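Local coordinates for hypothetical exported protein (Streptococcus pyogenes, PDB 3PSQ) that is a class B sortase involved in pilus assembly, probably acting as a cysteine transpeptidase that joins proteins through an acyl-thioester intermediate, at residues I139-D142 with A143-L147; G44-I47 with D48-I51; I152-D155 with I156-K159. All coordinates share one frame; numbering follows the deposited sequence. Where two conformers were deposited one is given.

Interaction 1. Residues I139-D142 with A143-L147; sequences IQTD and AFDSL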
ATOM      1  N   ILE A 139       6.493  -8.178  -5.114  1.00 48.62           N
ATOM      2  CA  ILE A 139       7.939  -8.085  -4.821  1.00 48.49           C
ATOM      3  C   ILE A 139       8.328  -8.775  -3.506  1.00 49.09           C
ATOM      4  O   ILE A 139       7.606  -8.683  -2.499  1.00 48.81           O
ATOM      5  CB  ILE A 139       8.327  -6.585  -4.739  1.00 48.51           C
ATOM      6  CG1 ILE A 139       8.092  -5.891  -6.091  1.00 49.95           C
ATOM      7  CG2 ILE A 139       9.739  -6.364  -4.179  1.00 48.65           C
ATOM      8  CD1 ILE A 139       7.774  -4.413  -5.984  1.00 51.84           C
ATOM      9  N   GLN A 140       9.441  -9.496  -3.519  1.00 49.22           N
ATOM     10  CA  GLN A 140      10.010  -9.974  -2.272  0.50 49.79           C
ATOM     11  C   GLN A 140      11.314  -9.244  -2.024  1.00 50.00           C
ATOM     12  O   GLN A 140      12.258  -9.281  -2.820  1.00 49.30           O
ATOM     13  CB  GLN A 140      10.235 -11.485  -2.222  0.50 50.28           C
ATOM     14  CG  GLN A 140      11.019 -11.925  -0.956  0.50 51.69           C
ATOM     15  CD  GLN A 140      10.130 -12.231   0.262  0.50 54.51           C
ATOM     16  OE1 GLN A 140       9.876 -11.370   1.118  0.50 52.30           O
ATOM     17  NE2 GLN A 140       9.659 -13.478   0.340  0.50 55.71           N
ATOM     18  N   THR A 141      11.338  -8.537  -0.909  1.00 49.29           N
ATOM     19  CA  THR A 141      12.491  -7.769  -0.594  1.00 48.85           C
ATOM     20  C   THR A 141      12.638  -7.876   0.911  1.00 48.65           C
ATOM     21  O   THR A 141      12.038  -8.753   1.526  1.00 48.12           O
ATOM     22  CB  THR A 141      12.332  -6.320  -1.124  1.00 48.36           C
ATOM     23  OG1 THR A 141      13.538  -5.631  -0.896  1.00 49.68           O
ATOM     24  CG2 THR A 141      11.201  -5.566  -0.430  1.00 48.25           C
ATOM     25  N   ASP A 142      13.465  -7.032   1.507  1.00 49.09           N
ATOM     26  CA  ASP A 142      13.562  -7.048   2.967  1.00 49.36           C
ATOM     27  C   ASP A 142      13.482  -5.630   3.536  1.00 48.50           C
ATOM     28  O   ASP A 142      13.378  -4.645   2.769  1.00 49.12           O
ATOM     29  CB  ASP A 142      14.815  -7.783   3.410  1.00 48.65           C
ATOM     30  CG  ASP A 142      16.064  -7.097   2.966  1.00 50.32           C
ATOM     31  OD1 ASP A 142      16.091  -5.857   2.892  1.00 50.75           O
ATOM     32  OD2 ASP A 142      17.048  -7.806   2.707  1.00 54.20           O
ATOM     33  N   ALA A 143      13.530  -5.531   4.863  1.00 47.45           N
ATOM     34  CA  ALA A 143      13.352  -4.266   5.573  1.00 46.39           C
ATOM     35  C   ALA A 143      14.356  -3.213   5.113  1.00 46.73           C
ATOM     36  O   ALA A 143      14.158  -2.026   5.356  1.00 46.03           O
ATOM     37  CB  ALA A 143      13.473  -4.485   7.095  1.00 45.83           C
ATOM     38  N   PHE A 144      15.415  -3.647   4.419  1.00 46.87           N
ATOM     39  CA  PHE A 144      16.526  -2.752   4.114  1.00 47.71           C
ATOM     40  C   PHE A 144      16.637  -2.420   2.668  1.00 48.42           C
ATOM     41  O   PHE A 144      17.667  -1.921   2.247  1.00 49.32           O
ATOM     42  CB  PHE A 144      17.863  -3.274   4.692  1.00 47.16           C
ATOM     43  CG  PHE A 144      17.773  -3.541   6.161  1.00 47.32           C
ATOM     44  CD1 PHE A 144      17.869  -2.491   7.093  1.00 46.35           C
ATOM     45  CD2 PHE A 144      17.459  -4.824   6.616  1.00 45.48           C
ATOM     46  CE1 PHE A 144      17.677  -2.739   8.441  1.00 45.00           C
ATOM     47  CE2 PHE A 144      17.293  -5.074   7.955  1.00 43.10           C
ATOM     48  CZ  PHE A 144      17.389  -4.036   8.870  1.00 44.18           C
ATOM     49  N   ASP A 145      15.563  -2.695   1.914  1.00 48.50           N
ATOM     50  CA  ASP A 145      15.421  -2.229   0.538  1.00 47.73           C
ATOM     51  C   ASP A 145      15.794  -0.749   0.386  1.00 47.87           C
ATOM     52  O   ASP A 145      15.205   0.125   1.024  1.00 46.64           O
ATOM     53  CB  ASP A 145      13.991  -2.446   0.047  1.00 47.49           C
ATOM     54  CG  ASP A 145      13.883  -2.315  -1.460  1.00 47.16           C
ATOM     55  OD1 ASP A 145      14.179  -1.214  -1.975  1.00 45.76           O
ATOM     56  OD2 ASP A 145      13.517  -3.308  -2.127  1.00 45.54           O
ATOM     57  N   SER A 146      16.794  -0.493  -0.452  1.00 48.28           N
ATOM     58  CA  SER A 146      17.365   0.857  -0.589  1.00 48.79           C
ATOM     59  C   SER A 146      16.484   1.864  -1.352  1.00 48.80           C
ATOM     60  O   SER A 146      16.837   3.041  -1.472  1.00 49.62           O
ATOM     61  CB  SER A 146      18.740   0.784  -1.233  1.00 48.30           C
ATOM     62  OG  SER A 146      18.610   0.363  -2.587  1.00 51.36           O
ATOM     63  N   LEU A 147      15.325   1.436  -1.829  1.00 48.33           N
ATOM     64  CA  LEU A 147      14.521   2.324  -2.636  1.00 47.68           C
ATOM     65  C   LEU A 147      13.041   2.402  -2.241  1.00 47.22           C
ATOM     66  O   LEU A 147      12.473   3.480  -2.152  1.00 46.93           O
ATOM     67  CB  LEU A 147      14.648   1.912  -4.103  1.00 47.30           C
ATOM     68  CG  LEU A 147      13.933   2.832  -5.091  1.00 46.85           C
ATOM     69  CD1 LEU A 147      14.522   4.233  -4.972  1.00 43.27           C
ATOM     70  CD2 LEU A 147      14.056   2.287  -6.507  1.00 47.14           C
TER
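The side chains of Thr-141 and Asp-145 cross at about a right angle, and the hydroxyl of the first is given to the carboxylate of the second: Thr-141 OG1 lies 2.6 Å from Asp-145 OD2. The carboxylate receives it on the anti lone pair of OD2, away from its other oxygen. With Thr-141 OG1 (chi1 -175°) and Asp-145 CG (chi1 -165°) each standing opposite its own backbone N, hydroxyl and carboxylate are carried toward each other across the turn. Asp-142 works differently. Its carboxylate turns onward along the chain and takes the amide of the residue after next, Phe-144 N to Asp-142 OD1 being 2.8 Å; the donor comes in on the anti side, tilted 30° from the carboxylate plane. What these side chains brace is a type I beta turn from Asp-142 to Asp-145, where strand 130-142 of the sortase sheet ends, closed by Asp-145 N to Asp-142 O at 3.1 Å. Within the turn, Ala-143 CB rests over one face of the Phe-144 ring, 3.9 Å above its plane and displaced toward the rim. Beyond the turn the remaining oxygen of Asp-145 forms an Asx turn, Leu-147 N reaching Asp-145 OD1 over 2.9 Å almost in line with the C-O bond, while His-165 and the amide of Leu-148 also hydrogen-bond to OD1. Arg-198, the predicted transition-state stabiliser, packs against Ala-143.

Interaction 2. Residues G44-I47 with D48-I51; sequences GTHI and DYPI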
ATOM      1  N   GLY A  44     -10.744  -9.761  -4.432  1.00 48.31           N
ATOM      2  CA  GLY A  44     -10.066 -11.054  -4.384  1.00 47.55           C
ATOM      3  C   GLY A  44      -9.469 -11.275  -2.995  1.00 47.17           C
ATOM      4  O   GLY A  44      -8.851 -12.310  -2.728  1.00 47.56           O
ATOM      5  N   THR A  45      -9.661 -10.301  -2.113  1.00 45.83           N
ATOM      6  CA  THR A  45      -9.180 -10.410  -0.742  1.00 44.61           C
ATOM      7  C   THR A  45     -10.255  -9.798   0.105  1.00 45.22           C
ATOM      8  O   THR A  45     -11.211  -9.191  -0.421  1.00 45.02           O
ATOM      9  CB  THR A  45      -7.913  -9.556  -0.495  1.00 44.39           C
ATOM     10  OG1 THR A  45      -8.260  -8.159  -0.509  1.00 42.04           O
ATOM     11  CG2 THR A  45      -6.795  -9.861  -1.505  1.00 41.41           C
ATOM     12  N   HIS A  46     -10.080  -9.907   1.420  1.00 44.54           N
ATOM     13  CA  HIS A  46     -10.921  -9.163   2.309  1.00 44.06           C
ATOM     14  C   HIS A  46     -10.300  -7.815   2.684  1.00 44.00           C
ATOM     15  O   HIS A  46     -10.756  -7.176   3.623  1.00 45.01           O
ATOM     16  CB  HIS A  46     -11.364  -9.995   3.553  1.00 43.34           C
ATOM     17  CG  HIS A  46     -10.241 -10.491   4.413  1.00 43.15           C
ATOM     18  ND1 HIS A  46      -9.409  -9.645   5.126  1.00 43.56           N
ATOM     19  CD2 HIS A  46      -9.856 -11.751   4.729  1.00 40.73           C
ATOM     20  CE1 HIS A  46      -8.526 -10.364   5.794  1.00 42.75           C
ATOM     21  NE2 HIS A  46      -8.798 -11.646   5.596  1.00 43.07           N
ATOM     22  N   ILE A  47      -9.315  -7.347   1.922  1.00 43.79           N
ATOM     23  CA  ILE A  47      -8.803  -5.993   2.146  1.00 43.30           C
ATOM     24  C   ILE A  47      -9.824  -4.961   1.706  1.00 43.91           C
ATOM     25  O   ILE A  47     -10.112  -4.816   0.536  1.00 43.67           O
ATOM     26  CB  ILE A  47      -7.447  -5.754   1.451  1.00 42.71           C
ATOM     27  CG1 ILE A  47      -6.431  -6.760   1.971  1.00 40.88           C
ATOM     28  CG2 ILE A  47      -7.042  -4.292   1.579  1.00 40.41           C
ATOM     29  CD1 ILE A  47      -5.232  -6.959   1.102  1.00 41.60           C
ATOM     30  N   ASP A  48     -10.391  -4.268   2.680  1.00 44.87           N
ATOM     31  CA  ASP A  48     -11.513  -3.381   2.449  1.00 45.40           C
ATOM     32  C   ASP A  48     -11.521  -2.508   3.698  1.00 44.54           C
ATOM     33  O   ASP A  48     -12.264  -2.755   4.632  1.00 44.92           O
ATOM     34  CB  ASP A  48     -12.787  -4.228   2.337  1.00 46.38           C
ATOM     35  CG  ASP A  48     -14.024  -3.420   1.969  1.00 48.93           C
ATOM     36  OD1 ASP A  48     -13.905  -2.262   1.484  1.00 49.46           O
ATOM     37  OD2 ASP A  48     -15.115  -3.989   2.182  1.00 52.59           O
ATOM     38  N   TYR A  49     -10.664  -1.499   3.726  1.00 43.54           N
ATOM     39  CA  TYR A  49     -10.382  -0.847   4.998  1.00 41.97           C
ATOM     40  C   TYR A  49     -10.225   0.634   4.886  1.00 41.53           C
ATOM     41  O   TYR A  49      -9.702   1.124   3.877  1.00 42.05           O
ATOM     42  CB  TYR A  49      -9.068  -1.359   5.612  1.00 41.14           C
ATOM     43  CG  TYR A  49      -8.877  -2.845   5.675  1.00 39.51           C
ATOM     44  CD1 TYR A  49      -9.882  -3.720   6.169  1.00 38.96           C
ATOM     45  CD2 TYR A  49      -7.668  -3.382   5.279  1.00 35.74           C
ATOM     46  CE1 TYR A  49      -9.604  -5.122   6.233  1.00 35.27           C
ATOM     47  CE2 TYR A  49      -7.415  -4.715   5.323  1.00 34.05           C
ATOM     48  CZ  TYR A  49      -8.349  -5.584   5.798  1.00 37.60           C
ATOM     49  OH  TYR A  49      -7.943  -6.928   5.760  1.00 38.91           O
ATOM     50  N   PRO A  50     -10.584   1.350   5.969  1.00 40.68           N
ATOM     51  CA  PRO A  50     -10.200   2.745   6.083  1.00 40.22           C
ATOM     52  C   PRO A  50      -8.677   2.846   6.274  1.00 40.50           C
ATOM     53  O   PRO A  50      -8.059   1.919   6.818  1.00 41.16           O
ATOM     54  CB  PRO A  50     -10.945   3.212   7.338  1.00 39.13           C
ATOM     55  CG  PRO A  50     -11.049   1.894   8.221  1.00 40.05           C
ATOM     56  CD  PRO A  50     -11.221   0.811   7.206  1.00 40.27           C
ATOM     57  N   ILE A  51      -8.080   3.938   5.786  1.00 40.97           N
ATOM     58  CA  ILE A  51      -6.605   4.143   5.807  1.00 41.25           C
ATOM     59  C   ILE A  51      -6.339   5.426   6.550  1.00 40.86           C
ATOM     60  O   ILE A  51      -7.029   6.414   6.354  1.00 41.09           O
ATOM     61  CB  ILE A  51      -5.994   4.278   4.384  1.00 40.87           C
ATOM     62  CG1 ILE A  51      -6.311   3.035   3.507  1.00 42.32           C
ATOM     63  CG2 ILE A  51      -4.490   4.522   4.437  1.00 40.31           C
ATOM     64  CD1 ILE A  51      -5.761   1.667   4.008  1.00 36.23           C
TER
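Ile-47 and Tyr-49, two residues apart where a loop becomes a strand, meet with the ring of the tyrosine folded back over the isoleucine. Ile-47 CA sits over one face of that ring, 4.0 Å from its centroid and 27° off the ring normal, which makes a CH-pi contact shifted toward the rim. The same side of the contact is extended by the branched methyl: Ile-47 CG2 is 3.8 Å from Tyr-49 CE2. This reach backward follows from the tyrosine's first torsion (chi1 -49°), which sets CG beside its own backbone N and opposite its carbonyl carbon, and so sends the ring toward the preceding residues.

At the far end of the ring the phenol meets His-46. The ND1 nitrogen of His-46 donates to Tyr-49 OH over a fairly long 3.2 Å, and the oxygen lies at the edge of the imidazole, within 8° of its plane. The hydroxyl is also hydrogen-bonded to the backbone O of Met-102, which places the ring tip between two parts of the chain. Asp-48, between the aromatic residue and the isoleucine, points its carboxylate away from this contact; OD1 is held by Trp-39 NE1 and Thr-41 OG1. Just upstream, Thr-45 OG1, which also hydrogen-bonds to Val-42 O, accepts from Ile-47 N at 2.8 Å in an ST turn.

The whole arrangement closes the connection between two antiparallel strands, 36-41 and 48-53. Backbone bonds pair Tyr-49 with Leu-40, the side chain of Ile-47 lies against Leu-40 and Val-42, and the loop after helix 96-102 contributes Phe-103 and Leu-106 to cover it.

Interaction 3. Residues I152-D155 with I156-K159; sequences IDVD and ISSK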
ATOM      1  N   ILE A 152      10.342   9.586  -1.152  1.00 46.71           N
ATOM      2  CA  ILE A 152      11.168  10.690  -1.623  1.00 46.81           C
ATOM      3  C   ILE A 152      12.267  10.149  -2.529  1.00 47.05           C
ATOM      4  O   ILE A 152      12.499  10.697  -3.609  1.00 47.23           O
ATOM      5  CB  ILE A 152      11.698  11.516  -0.456  1.00 46.83           C
ATOM      6  CG1 ILE A 152      10.531  12.265   0.201  1.00 47.73           C
ATOM      7  CG2 ILE A 152      12.763  12.478  -0.930  1.00 46.21           C
ATOM      8  CD1 ILE A 152      10.915  12.918   1.589  1.00 50.23           C
ATOM      9  N   ASP A 153      12.909   9.054  -2.109  1.00 47.70           N
ATOM     10  CA  ASP A 153      13.975   8.433  -2.908  1.00 47.79           C
ATOM     11  C   ASP A 153      13.423   7.961  -4.235  1.00 47.54           C
ATOM     12  O   ASP A 153      14.027   8.182  -5.274  1.00 47.94           O
ATOM     13  CB  ASP A 153      14.711   7.302  -2.166  1.00 47.68           C
ATOM     14  CG  ASP A 153      15.624   7.828  -1.056  1.00 50.37           C
ATOM     15  OD1 ASP A 153      16.001   9.019  -1.089  1.00 50.71           O
ATOM     16  OD2 ASP A 153      15.963   7.061  -0.121  1.00 54.58           O
ATOM     17  N   VAL A 154      12.258   7.334  -4.218  1.00 47.26           N
ATOM     18  CA  VAL A 154      11.593   6.970  -5.464  1.00 46.75           C
ATOM     19  C   VAL A 154      11.341   8.187  -6.377  1.00 47.56           C
ATOM     20  O   VAL A 154      11.621   8.150  -7.579  1.00 47.81           O
ATOM     21  CB  VAL A 154      10.279   6.172  -5.219  1.00 46.76           C
ATOM     22  CG1 VAL A 154       9.551   5.927  -6.537  1.00 45.92           C
ATOM     23  CG2 VAL A 154      10.586   4.839  -4.507  1.00 44.58           C
ATOM     24  N   ASP A 155      10.820   9.265  -5.810  1.00 47.80           N
ATOM     25  CA  ASP A 155      10.494  10.451  -6.590  1.00 48.89           C
ATOM     26  C   ASP A 155      11.713  11.009  -7.365  1.00 49.61           C
ATOM     27  O   ASP A 155      11.548  11.483  -8.461  1.00 48.55           O
ATOM     28  CB  ASP A 155       9.932  11.560  -5.692  1.00 48.96           C
ATOM     29  CG  ASP A 155       9.595  12.816  -6.470  1.00 50.18           C
ATOM     30  OD1 ASP A 155       8.825  12.723  -7.420  1.00 53.00           O
ATOM     31  OD2 ASP A 155      10.064  13.915  -6.125  1.00 55.07           O
ATOM     32  N   ILE A 156      12.909  10.950  -6.772  1.00 50.02           N
ATOM     33  CA  ILE A 156      14.112  11.494  -7.384  1.00 51.09           C
ATOM     34  C   ILE A 156      14.926  10.453  -8.161  1.00 52.33           C
ATOM     35  O   ILE A 156      16.058  10.733  -8.600  1.00 53.23           O
ATOM     36  CB  ILE A 156      15.041  12.192  -6.348  1.00 51.24           C
ATOM     37  CG1 ILE A 156      15.591  11.201  -5.316  1.00 51.75           C
ATOM     38  CG2 ILE A 156      14.330  13.364  -5.683  1.00 51.21           C
ATOM     39  CD1 ILE A 156      16.228  11.877  -4.137  1.00 52.14           C
ATOM     40  N   SER A 157      14.349   9.267  -8.358  1.00 52.69           N
ATOM     41  CA  SER A 157      14.994   8.226  -9.160  1.00 53.31           C
ATOM     42  C   SER A 157      14.364   8.218 -10.545  1.00 53.62           C
ATOM     43  O   SER A 157      13.200   8.629 -10.712  1.00 53.80           O
ATOM     44  CB  SER A 157      14.842   6.837  -8.499  1.00 53.53           C
ATOM     45  OG  SER A 157      13.508   6.323  -8.641  1.00 54.98           O
ATOM     46  N   SER A 158      15.098   7.732 -11.539  1.00 53.75           N
ATOM     47  CA  SER A 158      14.542   7.698 -12.895  1.00 54.87           C
ATOM     48  C   SER A 158      13.543   6.565 -12.979  1.00 55.19           C
ATOM     49  O   SER A 158      13.618   5.625 -12.183  1.00 54.70           O
ATOM     50  CB  SER A 158      15.638   7.501 -13.932  1.00 54.52           C
ATOM     51  OG  SER A 158      16.389   6.343 -13.644  1.00 55.72           O
ATOM     52  N   LYS A 159      12.597   6.662 -13.915  1.00 56.30           N
ATOM     53  CA  LYS A 159      11.613   5.599 -14.132  1.00 57.69           C
ATOM     54  C   LYS A 159      12.288   4.264 -14.417  1.00 58.26           C
ATOM     55  O   LYS A 159      11.842   3.214 -13.951  1.00 59.12           O
ATOM     56  CB  LYS A 159      10.601   5.954 -15.241  1.00 58.43           C
ATOM     57  CG  LYS A 159       9.470   4.904 -15.419  1.00 61.16           C
ATOM     58  CD  LYS A 159       8.235   5.421 -16.202  1.00 68.00           C
ATOM     59  CE  LYS A 159       7.070   5.802 -15.293  1.00 69.08           C
ATOM     60  NZ  LYS A 159       7.328   6.963 -14.357  1.00 73.06           N
TER
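Ser-157 folds back on the last turn of helix 151-155 and meets the carbonyl of Val-154 twice. Its hydroxyl gives a hydrogen bond to that oxygen, Ser-157 OG to Val-154 O being 2.8 Å, and its own amide adds a second, Ser-157 N to Val-154 O at 3.0 Å. The two donors arrive at different inclinations: the hydroxyl lies only 18° from the carbonyl plane, whereas the amide stands well above it, 63° out. The serine torsion (chi1 74°), with OG tucked between the backbone N and the carbonyl carbon, brings the hydroxyl back to Val-154 O, next to the amide that already binds there. This is the close-packed part, and it faces inward: Phe-162 of helix 159-167 touches both Ser-157 and Val-154, and the valine also meets Leu-147.

The side formed by Ile-156 is looser. This residue is the first after the helix to leave helical backbone angles, yet its amide still completes the helical pattern, Ile-156 N to Ile-152 O being 3.2 Å; a second link, to Asp-153 O, is weak. Its side chain runs alongside that of Asp-153, both pointing the same way, but the methyl Ile-156 CD1 stays 4.2 Å from Asp-153 OD1. Ile-156 CG1 comes nearer to the backbone, 3.4 Å from Asp-153 O. Ile-152, Asp-155 and Ile-156 all lie on the exposed surface.

Farther on, Ser-158 occupies the N-cap of helix 159-167, its OG making a weak bond to Glu-161 N, so consecutive serines serve the end of one helix and the start of the next. Carbonyls at a helix C-terminus lack the following turn's amides; the hydroxyl and amide of Ser-157 thus probably give Val-154 O the donors that a further helical turn would have provided.

Overall arrangement
Along the chain the order is interaction 2, interaction 1, interaction 3, all within the sortase domain. Interactions 1 and 2 both reach the large mixed sheet, through strands 130-142 and 48-53, but on opposite sides of the chain's centre, with their own centres about 23 Å apart and nearest atoms about 13 Å apart. Interaction 3 is farther still from interaction 2, about 28 Å between centres. It adjoins interaction 1, whose strand precedes helix 151-155 in the chain: Leu-147 packs on Val-154 and Asp-153, the centres being about 15 Å apart. Residues 139-159 therefore run from the end of a sheet strand to helix 151-155 and the start of helix 159-167, while residues 44-51 shape a separate strand connection across the domain.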